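Apical membrane antigen 1-like protein, soluble form (Toxoplasma gondii, PDB 3ZLE) probably takes part in host-cell invasion by sporozoites as a paralog of AMA1, this chain being its conserved extracellular region. Local coordinates at residues G54-M59 / R197-G202; N220-D225 / G332-T337; D225-K230 / N305-K310. All blocks are in the same frame, centred on the assembly; numbering follows the deposited sequence.

In the fold
From the N terminus, contact 1 closes first: residues 54-59 meet 197-202, shutting a mostly irregular loop of 137 residues at the corner between the two-stranded sheet of 55-59 and the five-stranded sheet of 199-202. The disulfide Cys-50 to Cys-218 encloses this loop. Contact 2 then joins strand 222-223 to 333-337, an edge strand of the four-stranded sheet. Contact 3 lies wholly within that span and joins strand 226-232 of the three-stranded sheet to 303-308, the neighbour of 333-337. Contacts 2 and 3 share Asp-225, where the chain turns a corner, and touch: Ala-335 CB packs on Phe-228 CE2 at 3.3 Å. Contact 1 stands apart, its centre about 20 Å from that of contact 2.

Contact 1 (G54-M59 / R197-G202)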
loop_
_atom_site.group_PDB
_atom_site.type_symbol
_atom_site.label_atom_id
_atom_site.label_comp_id
_atom_site.label_asym_id
_atom_site.label_seq_id
_atom_site.Cartn_x
_atom_site.Cartn_y
_atom_site.Cartn_z
ATOM N N GLY A 54 -2.562 1.377 6.311
ATOM C CA GLY A 54 -2.628 0.228 7.183
ATOM C C GLY A 54 -1.399 -0.666 7.162
ATOM O O GLY A 54 -1.345 -1.645 7.907
ATOM N N LYS A 55 -0.358 -0.284 6.403
ATOM C CA LYS A 55 0.880 -1.034 6.427
ATOM C C LYS A 55 1.655 -0.888 7.699
ATOM O O LYS A 55 2.037 0.225 8.078
ATOM C CB LYS A 55 1.763 -0.729 5.229
ATOM C CG LYS A 55 3.222 -1.170 5.359
ATOM C CD LYS A 55 3.854 -1.466 3.982
ATOM C CE LYS A 55 5.362 -1.523 4.105
ATOM N NZ LYS A 55 6.099 -1.848 2.827
ATOM N N ALA A 56 1.949 -2.030 8.343
ATOM C CA ALA A 56 2.789 -2.053 9.515
ATOM C C ALA A 56 3.899 -3.098 9.285
ATOM O O ALA A 56 3.747 -4.014 8.477
ATOM C CB ALA A 56 1.948 -2.415 10.762
ATOM N N ILE A 57 5.017 -2.937 9.958
ATOM C CA ILE A 57 6.031 -3.976 9.986
ATOM C C ILE A 57 5.824 -4.779 11.262
ATOM O O ILE A 57 6.129 -4.318 12.320
ATOM C CB ILE A 57 7.426 -3.390 10.067
ATOM C CG1 ILE A 57 7.715 -2.426 8.907
ATOM C CG2 ILE A 57 8.463 -4.495 10.269
ATOM C CD1 ILE A 57 7.492 -2.994 7.535
ATOM N N GLN A 58 5.345 -6.002 11.119
ATOM C CA GLN A 58 5.264 -6.965 12.212
ATOM C C GLN A 58 6.659 -7.445 12.661
ATOM O O GLN A 58 7.419 -8.013 11.872
ATOM C CB GLN A 58 4.437 -8.148 11.727
ATOM C CG GLN A 58 4.441 -9.354 12.641
ATOM C CD GLN A 58 3.367 -9.234 13.714
ATOM O OE1 GLN A 58 3.673 -8.990 14.894
ATOM N NE2 GLN A 58 2.113 -9.178 13.272
ATOM N N MET A 59 6.973 -7.272 13.934
ATOM C CA MET A 59 8.258 -7.738 14.467
ATOM C C MET A 59 8.120 -9.011 15.288
ATOM O O MET A 59 7.015 -9.418 15.626
ATOM C CB MET A 59 8.884 -6.631 15.292
ATOM C CG MET A 59 9.112 -5.384 14.468
ATOM S SD MET A 59 10.458 -4.385 15.098
ATOM C CE MET A 59 9.840 -4.038 16.723
ATOM N N ARG A 197 -4.301 2.711 16.744
ATOM C CA ARG A 197 -3.511 3.505 15.799
ATOM C C ARG A 197 -3.975 3.292 14.330
ATOM O O ARG A 197 -4.665 2.322 14.040
ATOM C CB ARG A 197 -2.008 3.223 15.957
ATOM C CG ARG A 197 -1.616 1.756 15.845
ATOM C CD ARG A 197 -0.127 1.542 15.961
ATOM N NE ARG A 197 0.207 0.272 15.364
ATOM C CZ ARG A 197 1.409 -0.268 15.355
ATOM N NH1 ARG A 197 2.436 0.377 15.882
ATOM N NH2 ARG A 197 1.576 -1.447 14.802
ATOM N N ALA A 198 -3.725 4.258 13.450
ATOM C CA ALA A 198 -4.154 4.115 12.056
ATOM C C ALA A 198 -3.015 4.577 11.149
ATOM O O ALA A 198 -2.848 5.748 10.907
ATOM C CB ALA A 198 -5.458 4.907 11.780
ATOM N N LEU A 199 -2.244 3.619 10.651
ATOM C CA LEU A 199 -0.941 3.884 10.116
ATOM C C LEU A 199 -1.011 4.098 8.631
ATOM O O LEU A 199 -1.851 3.505 7.936
ATOM C CB LEU A 199 -0.000 2.724 10.429
ATOM C CG LEU A 199 0.293 2.575 11.926
ATOM C CD1 LEU A 199 1.425 1.588 12.164
ATOM C CD2 LEU A 199 0.596 3.917 12.528
ATOM N N VAL A 200 -0.070 4.871 8.126
ATOM C CA VAL A 200 0.110 5.014 6.689
ATOM C C VAL A 200 1.581 4.978 6.462
ATOM O O VAL A 200 2.294 5.727 7.100
ATOM C CB VAL A 200 -0.401 6.368 6.173
ATOM C CG1 VAL A 200 -0.297 6.407 4.650
ATOM C CG2 VAL A 200 -1.851 6.577 6.602
ATOM N N TYR A 201 2.041 4.005 5.668
ATOM C CA TYR A 201 3.462 3.842 5.408
ATOM C C TYR A 201 3.711 4.367 4.031
ATOM O O TYR A 201 2.869 4.217 3.137
ATOM C CB TYR A 201 3.867 2.350 5.470
ATOM C CG TYR A 201 5.364 2.071 5.282
ATOM C CD1 TYR A 201 5.940 2.041 4.012
ATOM C CD2 TYR A 201 6.145 1.653 6.353
ATOM C CE1 TYR A 201 7.294 1.785 3.848
ATOM C CE2 TYR A 201 7.475 1.310 6.183
ATOM C CZ TYR A 201 8.037 1.377 4.938
ATOM O OH TYR A 201 9.369 1.096 4.804
ATOM N N GLY A 202 4.819 5.075 3.861
ATOM C CA GLY A 202 5.122 5.639 2.541
ATOM C C GLY A 202 6.602 5.879 2.337
ATOM O O GLY A 202 7.350 6.037 3.298
#
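Lys-55 and Tyr-201 make the main side-chain contact where strands 55-59 and 199-202 pass nearly perpendicular, at 86°, at a corner between two sheets of the AMA1 family region. The lysine CG is anti to the backbone N (chi1 164°) and the chain beyond it is extended, laying the methylenes over the phenol. Lys-55 CG starts against Tyr-201 CB at 3.6 Å, and Lys-55 CE reaches the middle of one face as a CH-pi contact, 3.6 Å from the Tyr-201 ring centroid. The ammonium adds a cation-pi interaction from the same side, with Lys-55 NZ 4.3 Å from the Tyr-201 centroid. Its stronger polar partners lie elsewhere: NZ also bonds to Gln-165 OE1 and Phe-33 O.

The hydrogen bond across the contact is Gly-54 N to Leu-199 O, 2.8 Å. It forms where the chain leaves the pairing of 52-53 with 199-202 and swings away as 55-59. With phi at 83°, a CB on Gly-54 would collide with the preceding carbonyl O, which calls for glycine.

Apolar packing is looser, Ala-56 CB lying 4.3 Å from Leu-199 CD1. That methyl also covers the centre of one face of the Arg-197 guanidinium, whose NE forms a salt bridge with Glu-192.

Both cations are thus held by oxygens beyond the two segments, and the buried lysine charge is probably stabilised jointly by its oxygens and the ring, beyond the corner.

Contact 2 (N220-D225 / G332-T337); sequences NDAVKD and GAVAYT
In Asp-225, CG stands anti to the carbonyl carbon, beside the backbone N (chi1 -54°), and the carboxylate meets Gly-332: Gly-332 N donates to Asp-225 OD1 at 2.9 Å, approaching from above the carboxylate plane. In Val-334, CG1 is anti to the backbone N (chi1 -171°) and meets Ala-222 CB at 3.7 Å. The same methyl lies over one face of the Tyr-336 ring, toward its rim, and Ala-222 CB also touches Tyr-336 CE1 at 3.5 Å, so alanine, valine and tyrosine form one small apolar cluster.

Between these ends the backbones run antiparallel. Val-223 and Ala-335 are a hydrogen-bonded pair, with N-to-O bonds of 2.9 Å in both directions. Lys-224 and Val-334 form the following non-hydrogen-bonded pair. A weak bond, Asp-225 N to Ala-333 O, follows where both segments turn a corner; a water there donates to Asp-225 OD1. Another water links Asp-221 O (2.7 Å) with Ala-335 O (2.8 Å).

This pairing couples the short parallel pair 222-223/344-345 to edge strand 333-337 of the four-stranded sheet, next to strand 303-308. Tyr-336 meets Trp-257 of helix 253-262, and Val-223 packs on Phe-22.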
loop_
_atom_site.group_PDB
_atom_site.type_symbol
_atom_site.label_atom_id
_atom_site.label_comp_id
_atom_site.label_asym_id
_atom_site.label_seq_id
_atom_site.Cartn_x
_atom_site.Cartn_y
_atom_site.Cartn_z
ATOM N N ASN A 220 -6.640 5.252 -2.514
ATOM C CA ASN A 220 -6.604 5.305 -1.061
ATOM C C ASN A 220 -7.664 4.539 -0.359
ATOM O O ASN A 220 -7.451 4.146 0.778
ATOM C CB ASN A 220 -6.646 6.734 -0.589
ATOM C CG ASN A 220 -5.748 7.599 -1.374
ATOM O OD1 ASN A 220 -4.548 7.308 -1.487
ATOM N ND2 ASN A 220 -6.296 8.645 -1.970
ATOM N N ASP A 221 -8.788 4.269 -1.034
ATOM C CA ASP A 221 -9.947 3.640 -0.402
ATOM C C ASP A 221 -10.536 2.469 -1.176
ATOM O O ASP A 221 -10.355 2.347 -2.392
ATOM C CB ASP A 221 -11.035 4.702 -0.130
ATOM C CG ASP A 221 -10.496 5.901 0.617
ATOM O OD1 ASP A 221 -10.166 5.748 1.810
ATOM O OD2 ASP A 221 -10.414 7.004 0.021
ATOM N N ALA A 222 -11.192 1.569 -0.447
ATOM C CA ALA A 222 -11.992 0.482 -1.027
ATOM C C ALA A 222 -13.165 1.102 -1.734
ATOM O O ALA A 222 -13.528 2.221 -1.454
ATOM C CB ALA A 222 -12.472 -0.454 0.082
ATOM N N VAL A 223 -13.693 0.429 -2.755
ATOM C CA VAL A 223 -14.797 1.003 -3.444
ATOM C C VAL A 223 -16.024 0.141 -3.107
ATOM O O VAL A 223 -16.004 -1.064 -3.314
ATOM C CB VAL A 223 -14.543 1.065 -4.964
ATOM C CG1 VAL A 223 -15.734 1.694 -5.654
ATOM C CG2 VAL A 223 -13.277 1.862 -5.254
ATOM N N LYS A 224 -17.049 0.748 -2.518
ATOM C CA LYS A 224 -18.222 -0.025 -2.094
ATOM C C LYS A 224 -19.240 -0.206 -3.198
ATOM O O LYS A 224 -19.368 0.640 -4.119
ATOM C CB LYS A 224 -18.843 0.496 -0.762
ATOM C CG LYS A 224 -19.803 1.661 -0.857
ATOM C CD LYS A 224 -20.171 2.244 0.539
ATOM C CE LYS A 224 -20.291 3.776 0.475
ATOM N NZ LYS A 224 -20.794 4.476 1.719
ATOM N N ASP A 225 -19.833 -1.377 -3.202
ATOM C CA ASP A 225 -20.832 -1.769 -4.199
ATOM C C ASP A 225 -20.354 -1.687 -5.599
ATOM O O ASP A 225 -21.089 -1.242 -6.473
ATOM C CB ASP A 225 -22.125 -0.978 -4.021
ATOM C CG ASP A 225 -22.667 -1.065 -2.606
ATOM O OD1 ASP A 225 -22.323 -2.052 -1.885
ATOM O OD2 ASP A 225 -23.273 -0.074 -2.159
ATOM N N GLY A 332 -23.482 -4.611 -2.472
ATOM C CA GLY A 332 -22.829 -5.531 -1.552
ATOM C C GLY A 332 -21.416 -5.977 -1.869
ATOM O O GLY A 332 -20.765 -6.464 -0.995
ATOM N N ALA A 333 -20.927 -5.797 -3.112
ATOM C CA ALA A 333 -19.506 -6.153 -3.428
ATOM C C ALA A 333 -18.522 -5.056 -2.966
ATOM O O ALA A 333 -18.916 -3.902 -2.812
ATOM C CB ALA A 333 -19.334 -6.382 -4.936
ATOM N N VAL A 334 -17.247 -5.404 -2.782
ATOM C CA VAL A 334 -16.205 -4.369 -2.468
ATOM C C VAL A 334 -14.929 -4.549 -3.307
ATOM O O VAL A 334 -14.493 -5.677 -3.578
ATOM C CB VAL A 334 -15.853 -4.334 -0.972
ATOM C CG1 VAL A 334 -14.943 -3.119 -0.655
ATOM C CG2 VAL A 334 -17.128 -4.247 -0.121
ATOM N N ALA A 335 -14.358 -3.442 -3.781
ATOM C CA ALA A 335 -13.107 -3.531 -4.534
ATOM C C ALA A 335 -11.955 -2.967 -3.749
ATOM O O ALA A 335 -11.971 -1.788 -3.351
ATOM C CB ALA A 335 -13.223 -2.873 -5.878
ATOM N N TYR A 336 -10.963 -3.814 -3.503
ATOM C CA TYR A 336 -9.863 -3.476 -2.614
ATOM C C TYR A 336 -8.531 -3.380 -3.410
ATOM O O TYR A 336 -8.340 -4.090 -4.428
ATOM C CB TYR A 336 -9.727 -4.611 -1.580
ATOM C CG TYR A 336 -10.800 -4.611 -0.523
ATOM C CD1 TYR A 336 -10.871 -3.573 0.410
ATOM C CD2 TYR A 336 -11.733 -5.653 -0.432
ATOM C CE1 TYR A 336 -11.755 -3.588 1.430
ATOM C CE2 TYR A 336 -12.674 -5.680 0.609
ATOM C CZ TYR A 336 -12.664 -4.641 1.541
ATOM O OH TYR A 336 -13.595 -4.585 2.544
ATOM N N THR A 337 -7.549 -2.682 -2.871
ATOM C CA THR A 337 -6.165 -2.902 -3.385
ATOM C C THR A 337 -5.174 -3.163 -2.301
ATOM O O THR A 337 -5.380 -2.811 -1.125
ATOM C CB THR A 337 -5.648 -1.752 -4.231
ATOM O OG1 THR A 337 -5.302 -0.667 -3.385
ATOM C CG2 THR A 337 -6.665 -1.304 -5.268
HETATM O O HOH W 1 -7.514 0.642 -2.737
HETATM O O HOH W 2 -10.042 0.138 -3.924
HETATM O O HOH W 3 -20.403 -2.970 0.062
#

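Contact 3 (D225-K230 / N305-K310)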
loop_
_atom_site.group_PDB
_atom_site.type_symbol
_atom_site.label_atom_id
_atom_site.label_comp_id
_atom_site.label_asym_id
_atom_site.label_seq_id
_atom_site.Cartn_x
_atom_site.Cartn_y
_atom_site.Cartn_z
ATOM N N ASP A 225 -19.833 -1.377 -3.202
ATOM C CA ASP A 225 -20.832 -1.769 -4.199
ATOM C C ASP A 225 -20.354 -1.687 -5.599
ATOM O O ASP A 225 -21.089 -1.242 -6.473
ATOM C CB ASP A 225 -22.125 -0.978 -4.021
ATOM C CG ASP A 225 -22.667 -1.065 -2.606
ATOM O OD1 ASP A 225 -22.323 -2.052 -1.885
ATOM O OD2 ASP A 225 -23.273 -0.074 -2.159
ATOM N N ALA A 226 -19.145 -2.192 -5.848
ATOM C CA ALA A 226 -18.598 -2.199 -7.211
ATOM C C ALA A 226 -17.487 -3.188 -7.282
ATOM O O ALA A 226 -16.910 -3.539 -6.255
ATOM C CB ALA A 226 -18.088 -0.814 -7.595
ATOM N N LEU A 227 -17.269 -3.751 -8.479
ATOM C CA LEU A 227 -16.148 -4.609 -8.686
ATOM C C LEU A 227 -15.250 -4.043 -9.784
ATOM O O LEU A 227 -15.746 -3.445 -10.768
ATOM C CB LEU A 227 -16.642 -5.992 -9.111
ATOM C CG LEU A 227 -17.402 -6.801 -8.075
ATOM C CD1 LEU A 227 -17.835 -8.099 -8.728
ATOM C CD2 LEU A 227 -16.529 -7.103 -6.848
ATOM N N PHE A 228 -13.940 -4.262 -9.649
ATOM C CA PHE A 228 -13.030 -4.009 -10.737
ATOM C C PHE A 228 -13.405 -4.908 -11.909
ATOM O O PHE A 228 -13.674 -6.100 -11.719
ATOM C CB PHE A 228 -11.575 -4.267 -10.322
ATOM C CG PHE A 228 -11.068 -3.333 -9.233
ATOM C CD1 PHE A 228 -10.933 -1.991 -9.472
ATOM C CD2 PHE A 228 -10.638 -3.837 -8.031
ATOM C CE1 PHE A 228 -10.437 -1.160 -8.513
ATOM C CE2 PHE A 228 -10.138 -3.006 -7.039
ATOM C CZ PHE A 228 -10.006 -1.669 -7.296
ATOM N N GLY A 229 -13.487 -4.322 -13.109
ATOM C CA GLY A 229 -13.619 -5.121 -14.346
ATOM C C GLY A 229 -12.753 -4.694 -15.529
ATOM O O GLY A 229 -11.792 -3.941 -15.375
ATOM N N LYS A 230 -13.027 -5.322 -16.676
ATOM C CA LYS A 230 -12.410 -5.027 -17.946
ATOM C C LYS A 230 -13.509 -4.786 -18.953
ATOM O O LYS A 230 -14.365 -5.639 -19.138
ATOM C CB LYS A 230 -11.578 -6.222 -18.421
ATOM C CG LYS A 230 -10.465 -5.856 -19.394
ATOM C CD LYS A 230 -9.416 -4.962 -18.705
ATOM C CE LYS A 230 -8.116 -4.863 -19.505
ATOM N NZ LYS A 230 -7.109 -5.861 -19.039
ATOM N N ASN A 305 -11.227 -8.379 -5.854
ATOM C CA ASN A 305 -12.666 -8.237 -5.844
ATOM C C ASN A 305 -13.275 -9.084 -4.752
ATOM O O ASN A 305 -13.036 -10.309 -4.691
ATOM C CB ASN A 305 -13.233 -8.638 -7.196
ATOM C CG ASN A 305 -13.168 -7.517 -8.188
ATOM O OD1 ASN A 305 -13.055 -6.336 -7.804
ATOM N ND2 ASN A 305 -13.261 -7.850 -9.457
ATOM N N PHE A 306 -14.053 -8.454 -3.876
ATOM C CA PHE A 306 -14.776 -9.188 -2.835
ATOM C C PHE A 306 -16.276 -9.297 -3.158
ATOM O O PHE A 306 -16.987 -8.289 -3.215
ATOM C CB PHE A 306 -14.602 -8.523 -1.489
ATOM C CG PHE A 306 -15.443 -9.146 -0.408
ATOM C CD1 PHE A 306 -14.998 -10.265 0.285
ATOM C CD2 PHE A 306 -16.726 -8.692 -0.172
ATOM C CE1 PHE A 306 -15.747 -10.798 1.307
ATOM C CE2 PHE A 306 -17.507 -9.251 0.831
ATOM C CZ PHE A 306 -17.008 -10.281 1.591
ATOM N N TYR A 307 -16.759 -10.516 -3.415
ATOM C CA TYR A 307 -18.180 -10.657 -3.760
ATOM C C TYR A 307 -18.806 -11.952 -3.311
ATOM O O TYR A 307 -18.125 -12.877 -2.870
ATOM C CB TYR A 307 -18.393 -10.451 -5.261
ATOM C CG TYR A 307 -17.685 -11.477 -6.106
ATOM C CD1 TYR A 307 -16.322 -11.407 -6.312
ATOM C CD2 TYR A 307 -18.369 -12.584 -6.604
ATOM C CE1 TYR A 307 -15.670 -12.358 -7.078
ATOM C CE2 TYR A 307 -17.739 -13.527 -7.376
ATOM C CZ TYR A 307 -16.388 -13.409 -7.612
ATOM O OH TYR A 307 -15.764 -14.367 -8.370
ATOM N N LEU A 308 -20.126 -11.959 -3.311
ATOM C CA LEU A 308 -20.907 -13.121 -2.994
ATOM C C LEU A 308 -21.151 -13.857 -4.302
ATOM O O LEU A 308 -21.752 -13.299 -5.206
ATOM C CB LEU A 308 -22.239 -12.669 -2.385
ATOM C CG LEU A 308 -23.358 -13.704 -2.165
ATOM C CD1 LEU A 308 -22.853 -14.884 -1.357
ATOM C CD2 LEU A 308 -24.533 -13.049 -1.459
ATOM N N GLU A 309 -20.538 -15.035 -4.454
ATOM C CA GLU A 309 -20.796 -15.891 -5.617
ATOM C C GLU A 309 -22.242 -16.366 -5.641
ATOM O O GLU A 309 -22.676 -17.103 -4.749
ATOM C CB GLU A 309 -19.861 -17.086 -5.618
ATOM C CG GLU A 309 -19.694 -17.720 -6.980
ATOM C CD GLU A 309 -18.264 -18.135 -7.251
ATOM O OE1 GLU A 309 -17.782 -19.068 -6.575
ATOM O OE2 GLU A 309 -17.615 -17.507 -8.125
ATOM N N LYS A 310 -23.000 -15.879 -6.624
ATOM C CA LYS A 310 -24.436 -16.146 -6.722
ATOM C C LYS A 310 -24.666 -17.650 -6.782
ATOM O O LYS A 310 -25.687 -18.160 -6.304
ATOM C CB LYS A 310 -25.012 -15.480 -7.980
ATOM C CG LYS A 310 -26.521 -15.255 -7.949
ATOM C CD LYS A 310 -27.203 -15.816 -9.199
ATOM C CE LYS A 310 -27.105 -14.870 -10.395
ATOM N NZ LYS A 310 -27.901 -15.348 -11.571
#
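Asn-305 reaches from strand 303-308 to Leu-227 and Phe-228 of strand 226-232, its side-chain amide bridging both backbone polar atoms of Phe-228 and joining two antiparallel sheets, consistent with the PAN-like fold of AMA1 domains. The strand axes cross at 118°, and the amide does the pairing that the backbones do not. Asn-305 CB starts against Leu-227 CD2 at 3.7 Å. Asn-305 CG, anti to the carbonyl carbon and beside the backbone N (chi1 -83°), keeps to the same methyl. Beyond CG the group divides. Asn-305 OD1 accepts from Phe-228 N at 2.9 Å, while Asn-305 ND2 donates to Phe-228 O, also at 2.9 Å, meeting a lone pair in the carbonyl plane. This double grip fixes the amide's rotation, and ND2 has another acceptor in Phe-239 O.

Leu-227 continues past the amide: the same CD2 also packs on Phe-306 O at 3.8 Å and Tyr-307 CB at 4.1 Å. On the other flank, the Phe-228 ring sits between the sheets, meeting Phe-327 and, edge-to-face, Trp-303. The planes of ring and amide are only 20° apart, and Phe-228 CD2 comes within 3.5 Å of Asn-305 OD1.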